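Local structure of beta-fructofuranosidase (Arthrobacter, 3WPU) at residues Y232-G236 and A237-F241; D294-N297 and A298-A301; A313-K316 and Q317-W321. The protein is a beta-fructofuranosidase of the levansucrase/invertase family, a group of carbohydrate-active enzymes built on a five-bladed beta-propeller. All coordinates share one frame; numbering follows the deposited sequence.

Contact 1: Y232-G236 and A237-F241; sequences YYQTG and AQNEF
Thr-235 and Gln-238 exchange side-chain-to-backbone bonds at the start of a single helical turn in the loop between strands 213-226 and 245-250; no regular helix follows. Thr-235 N donates to Gln-238 OE1 at 2.9 Å, with the donor tilted 22° from the carbonyl plane of the amide. In return Gln-238 N reaches Thr-235 OG1 at 3.3 Å. The threonine hydroxyl is held over that N-H because OG1 lies between the backbone N and the carbonyl carbon (chi1 64°). Gln-238, extended beyond CG, runs across Thr-235, with NE2 going on to Gly-230 O. Asn-239 N closes the turn at 2.9 Å on Thr-235 O. A second amide pair lies next to this one: Asn-239 ND2 donates to Gln-234 OE1 at 3.0 Å. The two amide planes stand 82° apart, and the donor lies above the glutamine carbonyl plane, while Asn-239 CB rests against Gln-234 CD at 3.3 Å. Gln-234 NE2 bonds Met-269 O, which fixes the flip of this buried amide. Asn-239 OD1 in turn accepts from Phe-241 N at 3.0 Å, an Asx turn directly after the helical turn. Gln-238 CB packs on Gln-234 CG at 3.6 Å.

Contact 2: D294-N297 and A298-A301; sequences DDVN and ASGA
Val-296 and Ser-299 meet through two hydrogen bonds to one acceptor, Val-296 O. The shorter comes from the side chain: Ser-299 OG donates at 2.6 Å to Val-296 O, in the carbonyl plane and on a lone pair. Ser-299 N reaches the same oxygen at 3.0 Å but from above that plane, 64° out of it, so the two donors of one residue approach the carbonyl from different directions. The hydroxyl gets there because OG is tucked between the backbone N and the carbonyl carbon of Ser-299 (chi1 71°). Ser-299 OG also accepts, taking Ala-301 N at 3.0 Å in an ST turn; the serine hydroxyl thus links Val-296 O to Ala-301 N.

Among the remaining backbone bonds, Ala-298 N donates to Asp-294 O at 3.0 Å, a helical i to i+4 bond, and more weakly to Asp-295 O. The contact lies at the C-terminal part of the short helix 293-297. Gly-300, with a phi of 105°, is the first residue to abandon helical angles, in a backbone conformation that suits glycine.

Water bridges the same exit: one molecule donates to Asn-297 O at 2.7 Å and accepts from Gly-300 N at 2.8 Å, supplying both with a partner as the chain turns.

The apolar component is small. Val-296 CG1, placed anti to the backbone N, lies 4.0 Å from Ala-301 CB; both residues are buried and touch Arg-30 of helix 30-38. Val-296 also packs on Cys-332, and Asn-297 OD1 accepts from the backbone N of Cys-276, the disulfide partner of Cys-332.

Contact 3: A313-K316 and Q317-W321; sequences AKNK and QLTEW
Asn-315 OD1 accepts from successive backbone N-H groups inside the turn that joins strands 305-313 and 321-331. Thr-319 N comes in at 3.1 Å, in the plane of the Asn-315 side-chain carbonyl and on a lone pair of OD1, and Glu-320 N adds a weak bond from further off. The other end of the amide is engaged as well: Asn-315 ND2 donates to Thr-319 OG1 at 2.9 Å, and a water accepts from the same nitrogen at 3.0 Å. With CG set between the backbone N and the carbonyl carbon (chi1 61°), the amide is swung inward across the turn, where these partners define which end is oxygen. Gln-317 lies at about a right angle to it, its OE1 near Asn-315 CB.

In the backbone, a type I turn runs from Asn-315 to Leu-318, closed by Leu-318 N on Asn-315 O. Leu-318 then takes a left-handed conformation, and its carbonyl oxygen receives Trp-321 NE1 at 2.9 Å. Nearer the strands, Lys-314 N makes a nearly straight bond of 2.8 Å to Glu-320 O beside the non-hydrogen-bonded antiparallel pair Ala-313 and Trp-321. Ala-313 CB sits over the face of the indole six-membered ring, 3.8 Å from its centroid, a CH-pi contact, and meets Leu-318 CD2 at 3.7 Å. Trp-321 and Leu-318 continue onto Phe-178 of strand 174-184.

The asparagine amide thus supplies partners to the irregular turn, while the bond at NE1 and the alanine over one ring face restrict how the indole can rotate.

Overall arrangement
All three contacts are local turns met in series along the chain, without touching. Contacts 1 and 3 flank the same five-stranded sheet: 313-321 connects strands 305-313 and 321-331, while 232-241 leads into strand 245-250 and Tyr-233 OH bonds Leu-310 of strand 305-313 and Leu-324 of strand 321-331. Contact 2 lies further out, its centre about 30 Å from that of the chain, and leads into strand 305-313. All are partly buried; contact 1 is the most enclosed, while contacts 2 and 3 hold more exposed than buried residues. Contacts 1 and 3 rely on side-chain amides, with an aromatic-aliphatic patch added in contact 3; contact 2 depends on a serine hydroxyl, a water and a glycine.

Contact 1: Y232-G236 and A237-F241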
loop_
_atom_site.group_PDB
_atom_site.type_symbol
_atom_site.label_atom_id
_atom_site.label_comp_id
_atom_site.label_asym_id
_atom_site.label_seq_id
_atom_site.Cartn_x
_atom_site.Cartn_y
_atom_site.Cartn_z
ATOM N N TYR A 232 8.392 -20.912 -0.157
ATOM C CA TYR A 232 7.829 -19.874 0.702
ATOM C C TYR A 232 6.603 -19.200 0.069
ATOM O O TYR A 232 5.644 -18.909 0.763
ATOM C CB TYR A 232 8.870 -18.794 0.981
ATOM C CG TYR A 232 10.112 -19.285 1.715
ATOM C CD1 TYR A 232 10.015 -20.124 2.809
ATOM C CD2 TYR A 232 11.343 -18.845 1.344
ATOM C CE1 TYR A 232 11.141 -20.541 3.490
ATOM C CE2 TYR A 232 12.476 -19.261 2.020
ATOM C CZ TYR A 232 12.354 -20.113 3.088
ATOM O OH TYR A 232 13.496 -20.537 3.795
ATOM N N TYR A 233 6.689 -18.921 -1.224
ATOM C CA TYR A 233 5.635 -18.159 -1.926
ATOM C C TYR A 233 5.080 -19.010 -3.038
ATOM O O TYR A 233 5.828 -19.591 -3.844
ATOM C CB TYR A 233 6.181 -16.783 -2.374
ATOM C CG TYR A 233 6.809 -16.114 -1.213
ATOM C CD1 TYR A 233 6.043 -15.675 -0.144
ATOM C CD2 TYR A 233 8.196 -16.063 -1.087
ATOM C CE1 TYR A 233 6.601 -15.121 0.976
ATOM C CE2 TYR A 233 8.778 -15.513 0.030
ATOM C CZ TYR A 233 7.999 -15.076 1.079
ATOM O OH TYR A 233 8.564 -14.588 2.227
ATOM N N GLN A 234 3.747 -19.112 -3.047
ATOM C CA GLN A 234 3.019 -19.953 -3.980
ATOM C C GLN A 234 3.270 -19.566 -5.448
ATOM O O GLN A 234 3.373 -18.390 -5.777
ATOM C CB GLN A 234 1.527 -19.828 -3.692
ATOM C CG GLN A 234 0.687 -20.917 -4.318
ATOM C CD GLN A 234 -0.798 -20.699 -4.108
ATOM O OE1 GLN A 234 -1.308 -19.626 -4.400
ATOM N NE2 GLN A 234 -1.497 -21.724 -3.576
ATOM N N THR A 235 3.368 -20.574 -6.313
ATOM C CA THR A 235 3.624 -20.357 -7.732
ATOM C C THR A 235 2.369 -20.610 -8.574
ATOM O O THR A 235 1.374 -21.134 -8.087
ATOM C CB THR A 235 4.666 -21.330 -8.276
ATOM O OG1 THR A 235 4.136 -22.656 -8.172
ATOM C CG2 THR A 235 5.984 -21.224 -7.509
ATOM N N GLY A 236 2.459 -20.284 -9.859
ATOM C CA GLY A 236 1.360 -20.526 -10.805
ATOM C C GLY A 236 1.064 -22.020 -10.997
ATOM O O GLY A 236 -0.070 -22.414 -11.251
ATOM N N ALA A 237 2.068 -22.876 -10.824
ATOM C CA ALA A 237 1.872 -24.337 -10.890
ATOM C C ALA A 237 1.065 -24.832 -9.692
ATOM O O ALA A 237 0.268 -25.763 -9.803
ATOM C CB ALA A 237 3.213 -25.049 -10.951
ATOM N N GLN A 238 1.246 -24.172 -8.555
ATOM C CA GLN A 238 0.515 -24.479 -7.329
ATOM C C GLN A 238 -0.891 -23.892 -7.365
ATOM O O GLN A 238 -1.817 -24.471 -6.831
ATOM C CB GLN A 238 1.303 -24.002 -6.121
ATOM C CG GLN A 238 2.517 -24.877 -5.853
ATOM C CD GLN A 238 3.516 -24.267 -4.888
ATOM O OE1 GLN A 238 3.598 -23.049 -4.749
ATOM N NE2 GLN A 238 4.261 -25.125 -4.168
ATOM N N ASN A 239 -1.048 -22.757 -8.039
ATOM C CA ASN A 239 -2.338 -22.079 -8.131
ATOM C C ASN A 239 -2.289 -21.104 -9.289
ATOM O O ASN A 239 -1.559 -20.133 -9.256
ATOM C CB ASN A 239 -2.606 -21.332 -6.816
ATOM C CG ASN A 239 -3.810 -20.418 -6.859
ATOM O OD1 ASN A 239 -4.637 -20.459 -7.785
ATOM N ND2 ASN A 239 -3.911 -19.551 -5.837
ATOM N N GLU A 240 -3.123 -21.334 -10.294
ATOM C CA GLU A 240 -3.161 -20.524 -11.489
ATOM C C GLU A 240 -3.335 -19.035 -11.208
ATOM O O GLU A 240 -2.900 -18.188 -11.985
ATOM C CB GLU A 240 -4.351 -21.024 -12.325
ATOM C CG GLU A 240 -4.699 -20.210 -13.529
ATOM C CD GLU A 240 -5.571 -20.999 -14.483
ATOM O OE1 GLU A 240 -6.295 -21.917 -14.031
ATOM O OE2 GLU A 240 -5.503 -20.696 -15.688
ATOM N N PHE A 241 -4.025 -18.740 -10.117
ATOM C CA PHE A 241 -4.372 -17.375 -9.739
ATOM C C PHE A 241 -3.686 -16.954 -8.457
ATOM O O PHE A 241 -4.197 -16.108 -7.706
ATOM C CB PHE A 241 -5.876 -17.253 -9.619
ATOM C CG PHE A 241 -6.585 -17.559 -10.904
ATOM C CD1 PHE A 241 -6.395 -16.750 -12.019
ATOM C CD2 PHE A 241 -7.400 -18.676 -11.021
ATOM C CE1 PHE A 241 -7.025 -17.034 -13.225
ATOM C CE2 PHE A 241 -8.042 -18.964 -12.221
ATOM C CZ PHE A 241 -7.848 -18.142 -13.323
#

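Contact 2: D294-N297 and A298-A301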
loop_
_atom_site.group_PDB
_atom_site.type_symbol
_atom_site.label_atom_id
_atom_site.label_comp_id
_atom_site.label_asym_id
_atom_site.label_seq_id
_atom_site.Cartn_x
_atom_site.Cartn_y
_atom_site.Cartn_z
ATOM N N ASP A 294 -10.597 -30.310 11.163
ATOM C CA ASP A 294 -11.343 -31.017 10.114
ATOM C C ASP A 294 -12.489 -30.186 9.530
ATOM O O ASP A 294 -12.658 -30.140 8.306
ATOM C CB ASP A 294 -11.883 -32.371 10.619
ATOM C CG ASP A 294 -10.785 -33.393 10.878
ATOM O OD1 ASP A 294 -9.629 -33.207 10.450
ATOM O OD2 ASP A 294 -11.107 -34.429 11.507
ATOM N N ASP A 295 -13.280 -29.523 10.375
ATOM C CA ASP A 295 -14.396 -28.718 9.852
ATOM C C ASP A 295 -13.904 -27.545 8.989
ATOM O O ASP A 295 -14.499 -27.216 7.963
ATOM C CB ASP A 295 -15.273 -28.166 10.978
ATOM C CG ASP A 295 -16.145 -29.233 11.639
ATOM O OD1 ASP A 295 -16.239 -30.374 11.114
ATOM O OD2 ASP A 295 -16.754 -28.905 12.679
ATOM N N VAL A 296 -12.837 -26.886 9.421
ATOM C CA VAL A 296 -12.303 -25.784 8.632
ATOM C C VAL A 296 -11.738 -26.294 7.290
ATOM O O VAL A 296 -12.002 -25.714 6.232
ATOM C CB VAL A 296 -11.248 -24.984 9.426
ATOM C CG1 VAL A 296 -10.552 -23.952 8.538
ATOM C CG2 VAL A 296 -11.929 -24.297 10.611
ATOM N N ASN A 297 -10.970 -27.374 7.333
ATOM C CA ASN A 297 -10.426 -27.979 6.099
ATOM C C ASN A 297 -11.476 -28.458 5.093
ATOM O O ASN A 297 -11.200 -28.500 3.876
ATOM C CB ASN A 297 -9.464 -29.107 6.433
ATOM C CG ASN A 297 -8.106 -28.595 6.853
ATOM O OD1 ASN A 297 -7.685 -27.507 6.457
ATOM N ND2 ASN A 297 -7.415 -29.369 7.656
ATOM N N ALA A 298 -12.665 -28.787 5.596
ATOM C CA ALA A 298 -13.810 -29.186 4.753
ATOM C C ALA A 298 -14.636 -28.020 4.235
ATOM O O ALA A 298 -15.528 -28.227 3.411
ATOM C CB ALA A 298 -14.723 -30.148 5.522
ATOM N N SER A 299 -14.353 -26.790 4.679
ATOM C CA SER A 299 -15.251 -25.652 4.448
ATOM C C SER A 299 -15.041 -24.872 3.149
ATOM O O SER A 299 -15.930 -24.130 2.720
ATOM C CB SER A 299 -15.111 -24.656 5.595
ATOM O OG SER A 299 -13.853 -24.004 5.526
ATOM N N GLY A 300 -13.878 -25.016 2.533
ATOM C CA GLY A 300 -13.488 -24.136 1.430
ATOM C C GLY A 300 -12.442 -23.104 1.863
ATOM O O GLY A 300 -11.805 -22.471 1.029
ATOM N N ALA A 301 -12.294 -22.931 3.178
ATOM C CA ALA A 301 -11.360 -21.920 3.729
ATOM C C ALA A 301 -9.915 -22.151 3.306
ATOM O O ALA A 301 -9.099 -21.216 3.303
ATOM C CB ALA A 301 -11.457 -21.901 5.234
HETATM O O HOH W 1 -11.337 -26.182 2.409
#

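Contact 3: A313-K316 and Q317-W321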
loop_
_atom_site.group_PDB
_atom_site.type_symbol
_atom_site.label_atom_id
_atom_site.label_comp_id
_atom_site.label_asym_id
_atom_site.label_seq_id
_atom_site.Cartn_x
_atom_site.Cartn_y
_atom_site.Cartn_z
ATOM N N ALA A 313 18.066 -7.528 0.372
ATOM C CA ALA A 313 18.957 -7.151 -0.745
ATOM C C ALA A 313 20.351 -7.734 -0.494
ATOM O O ALA A 313 20.838 -7.777 0.664
ATOM C CB ALA A 313 19.033 -5.646 -0.892
ATOM N N LYS A 314 20.964 -8.207 -1.568
ATOM C CA LYS A 314 22.302 -8.813 -1.477
ATOM C C LYS A 314 23.393 -7.837 -1.893
ATOM O O LYS A 314 24.579 -8.107 -1.690
ATOM C CB LYS A 314 22.354 -10.067 -2.340
ATOM C CG LYS A 314 21.301 -11.099 -1.964
ATOM C CD LYS A 314 21.639 -12.492 -2.480
ATOM C CE LYS A 314 21.422 -12.662 -3.970
ATOM N NZ LYS A 314 21.956 -13.993 -4.412
ATOM N N ASN A 315 23.020 -6.715 -2.498
ATOM C CA ASN A 315 24.012 -5.697 -2.894
ATOM C C ASN A 315 23.512 -4.281 -2.648
ATOM O O ASN A 315 22.318 -4.078 -2.384
ATOM C CB ASN A 315 24.491 -5.909 -4.343
ATOM C CG ASN A 315 23.375 -5.816 -5.371
ATOM O OD1 ASN A 315 22.311 -5.311 -5.096
ATOM N ND2 ASN A 315 23.634 -6.307 -6.569
ATOM N N LYS A 316 24.413 -3.304 -2.744
ATOM C CA LYS A 316 24.058 -1.914 -2.441
ATOM C C LYS A 316 23.158 -1.306 -3.506
ATOM O O LYS A 316 22.370 -0.411 -3.201
ATOM C CB LYS A 316 25.302 -1.047 -2.301
ATOM C CG LYS A 316 26.197 -1.471 -1.152
ATOM C CD LYS A 316 27.153 -0.358 -0.746
ATOM C CE LYS A 316 27.966 -0.746 0.483
ATOM N NZ LYS A 316 27.115 -1.201 1.625
ATOM N N GLN A 317 23.262 -1.810 -4.736
ATOM C CA GLN A 317 22.468 -1.284 -5.871
ATOM C C GLN A 317 21.046 -1.765 -5.819
ATOM O O GLN A 317 20.231 -1.311 -6.623
ATOM C CB GLN A 317 23.018 -1.703 -7.250
ATOM C CG GLN A 317 24.515 -1.584 -7.438
ATOM C CD GLN A 317 25.220 -2.854 -7.004
ATOM O OE1 GLN A 317 25.533 -3.017 -5.844
ATOM N NE2 GLN A 317 25.447 -3.769 -7.946
ATOM N N LEU A 318 20.758 -2.705 -4.924
ATOM C CA LEU A 318 19.417 -3.283 -4.792
ATOM C C LEU A 318 18.934 -4.013 -6.049
ATOM O O LEU A 318 17.722 -4.088 -6.323
ATOM C CB LEU A 318 18.415 -2.210 -4.351
ATOM C CG LEU A 318 18.814 -1.337 -3.153
ATOM C CD1 LEU A 318 17.663 -0.418 -2.793
ATOM C CD2 LEU A 318 19.230 -2.153 -1.933
ATOM N N THR A 319 19.866 -4.566 -6.820
ATOM C CA THR A 319 19.540 -5.338 -8.018
ATOM C C THR A 319 19.535 -6.860 -7.816
ATOM O O THR A 319 19.192 -7.596 -8.735
ATOM C CB THR A 319 20.534 -5.016 -9.138
ATOM O OG1 THR A 319 21.866 -5.286 -8.658
ATOM C CG2 THR A 319 20.443 -3.596 -9.516
ATOM N N GLU A 320 19.933 -7.333 -6.628
ATOM C CA GLU A 320 19.931 -8.759 -6.297
ATOM C C GLU A 320 19.315 -8.920 -4.914
ATOM O O GLU A 320 19.677 -8.194 -4.014
ATOM C CB GLU A 320 21.356 -9.308 -6.274
ATOM C CG GLU A 320 21.969 -9.336 -7.664
ATOM C CD GLU A 320 23.407 -9.796 -7.680
ATOM O OE1 GLU A 320 24.024 -9.719 -8.762
ATOM O OE2 GLU A 320 23.924 -10.218 -6.622
ATOM N N TRP A 321 18.395 -9.874 -4.793
ATOM C CA TRP A 321 17.600 -10.101 -3.592
ATOM C C TRP A 321 17.559 -11.594 -3.294
ATOM O O TRP A 321 17.682 -12.431 -4.215
ATOM C CB TRP A 321 16.161 -9.565 -3.817
ATOM C CG TRP A 321 16.128 -8.068 -3.896
ATOM C CD1 TRP A 321 16.481 -7.299 -4.963
ATOM C CD2 TRP A 321 15.768 -7.156 -2.859
ATOM N NE1 TRP A 321 16.385 -5.986 -4.666
ATOM C CE2 TRP A 321 15.939 -5.853 -3.376
ATOM C CE3 TRP A 321 15.332 -7.309 -1.538
ATOM C CZ2 TRP A 321 15.671 -4.718 -2.640
ATOM C CZ3 TRP A 321 15.079 -6.152 -0.792
ATOM C CH2 TRP A 321 15.229 -4.881 -1.358
HETATM O O HOH W 2 26.556 -6.696 -6.854
#